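Local coordinates for type II secretion system protein H (Vibrio cholerae, PDB 4DQ9) that forms part of the pseudopilus tip complex of the type II secretion system, which is critical for recognising and binding secretion substrates such as proteases and toxins, at residues Q72-F75 with A81-K84. Numbering follows the deposited sequence.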
loop_
_atom_site.group_PDB
_atom_site.type_symbol
_atom_site.label_atom_id
_atom_site.label_comp_id
_atom_site.label_asym_id
_atom_site.label_seq_id
_atom_site.Cartn_x
_atom_site.Cartn_y
_atom_site.Cartn_z
ATOM N N GLN A 72 -2.988 26.330 0.717
ATOM C CA GLN A 72 -2.005 25.362 0.187
ATOM C C GLN A 72 -1.861 24.283 1.250
ATOM O O GLN A 72 -2.068 24.538 2.462
ATOM C CB GLN A 72 -0.632 25.958 -0.025
ATOM C CG GLN A 72 -0.563 27.170 -0.996
ATOM C CD GLN A 72 -0.643 26.752 -2.379
ATOM O OE1 GLN A 72 -1.313 25.771 -2.699
ATOM N NE2 GLN A 72 0.052 27.463 -3.262
ATOM N N LEU A 73 -1.425 23.120 0.795
ATOM C CA LEU A 73 -0.934 22.185 1.754
ATOM C C LEU A 73 0.443 21.592 1.325
ATOM O O LEU A 73 0.844 21.625 0.147
ATOM C CB LEU A 73 -1.846 21.096 2.104
ATOM C CG LEU A 73 -2.426 20.221 1.037
ATOM C CD1 LEU A 73 -1.481 19.173 0.589
ATOM C CD2 LEU A 73 -3.587 19.477 1.642
ATOM N N ASP A 74 1.118 21.045 2.307
ATOM C CA ASP A 74 2.414 20.400 2.107
ATOM C C ASP A 74 2.684 19.351 3.150
ATOM O O ASP A 74 1.953 19.305 4.161
ATOM C CB ASP A 74 3.500 21.461 2.105
ATOM C CG ASP A 74 4.734 21.064 1.301
ATOM O OD1 ASP A 74 4.907 19.878 0.840
ATOM O OD2 ASP A 74 5.563 22.016 1.005
ATOM N N PHE A 75 3.633 18.469 2.925
ATOM C CA PHE A 75 3.844 17.420 3.904
ATOM C C PHE A 75 5.346 16.974 3.854
ATOM O O PHE A 75 6.025 17.154 2.818
ATOM C CB PHE A 75 2.912 16.218 3.795
ATOM C CG PHE A 75 3.182 15.263 2.681
ATOM C CD1 PHE A 75 2.868 15.604 1.357
ATOM C CD2 PHE A 75 3.683 14.001 2.958
ATOM C CE1 PHE A 75 3.097 14.738 0.284
ATOM C CE2 PHE A 75 3.951 13.096 1.892
ATOM C CZ PHE A 75 3.673 13.492 0.533
ATOM N N ALA A 81 12.290 15.998 3.771
ATOM C CA ALA A 81 12.082 17.354 3.238
ATOM C C ALA A 81 10.641 17.565 2.879
ATOM O O ALA A 81 9.929 16.617 2.660
ATOM C CB ALA A 81 12.952 17.588 2.031
ATOM N N TRP A 82 10.224 18.823 2.787
ATOM C CA TRP A 82 8.853 19.107 2.285
ATOM C C TRP A 82 8.731 18.529 0.879
ATOM O O TRP A 82 9.685 18.560 0.080
ATOM C CB TRP A 82 8.515 20.623 2.262
ATOM C CG TRP A 82 8.477 21.247 3.597
ATOM C CD1 TRP A 82 9.420 22.084 4.188
ATOM C CD2 TRP A 82 7.438 21.088 4.560
ATOM N NE1 TRP A 82 8.973 22.481 5.412
ATOM C CE2 TRP A 82 7.763 21.872 5.670
ATOM C CE3 TRP A 82 6.203 20.410 4.576
ATOM C CZ2 TRP A 82 6.904 21.932 6.790
ATOM C CZ3 TRP A 82 5.413 20.438 5.666
ATOM C CH2 TRP A 82 5.745 21.189 6.779
ATOM N N GLN A 83 7.563 17.962 0.580
ATOM C CA GLN A 83 7.311 17.240 -0.652
ATOM C C GLN A 83 6.959 18.087 -1.851
ATOM O O GLN A 83 7.275 17.715 -3.001
ATOM C CB GLN A 83 6.257 16.165 -0.430
ATOM C CG GLN A 83 6.824 15.105 0.516
ATOM C CD GLN A 83 7.464 13.908 -0.144
ATOM O OE1 GLN A 83 7.328 13.671 -1.333
ATOM N NE2 GLN A 83 8.083 13.069 0.668
ATOM N N LYS A 84 6.299 19.210 -1.615
ATOM C CA LYS A 84 5.797 20.001 -2.730
ATOM C C LYS A 84 6.984 20.717 -3.406
ATOM O O LYS A 84 7.834 21.296 -2.717
ATOM C CB LYS A 84 4.729 20.977 -2.202
ATOM C CG LYS A 84 3.982 21.725 -3.344
ATOM C CD LYS A 84 2.766 22.505 -2.888
ATOM C CE LYS A 84 1.895 22.970 -4.082
ATOM N NZ LYS A 84 0.998 24.079 -3.643
HETATM O O HOH W 1 -0.660 22.299 -1.959
HETATM O O HOH W 2 7.727 22.500 -0.393
#
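Asp74 and Phe75 of the edge strand 71-77 bind Lys84 and Gln83 of the loop that follows it, through a backbone bond, an aspartate carboxylate that accepts from backbone N-H groups, and ring packing. The chain turns back after the strand, and residues 81-84 run roughly antiparallel to it, their end-to-end directions 147° apart. Gln83 N donates to Phe75 O at 2.8 Å. One residue further on, the carboxylate of Asp74 takes over as acceptor. Its chi1 of -153° sets CG roughly anti to the backbone N, which carries the carboxylate toward residues 82-84. Lys84 N reaches Asp74 OD1 at 2.9 Å on its syn side. Phe75 N donates to the same oxygen from the anti side and the opposite face of the carboxylate plane. Two backbone N-H groups therefore grip OD1 and should limit rotation of the carboxylate.

The side chains of Trp82 and Gln83 pack on different parts of the strand. Trp82 CB lies 3.5 Å from Asp74 OD2, and the edge of its ring meets Phe75 N in plane. The indole NE1 is hydrogen-bonded to Asp138. Gln83 CG sits over one face of the Phe75 ring, 3.7 Å from its centroid, a CH-pi contact. The Gln83 amide lies nearly parallel to that ring.

Lys84 extends back along the strand. A water accepts from its NZ and from Leu73 N, each at 3.0 Å. Asp74 and Gln72 also have backbone bonds to strand 126-132. The loop thus lines the outer strand 71-77 of the four-stranded antiparallel sheet (71-77, 126-132, 141-145, 151-154) of the GspH pseudopilin domain.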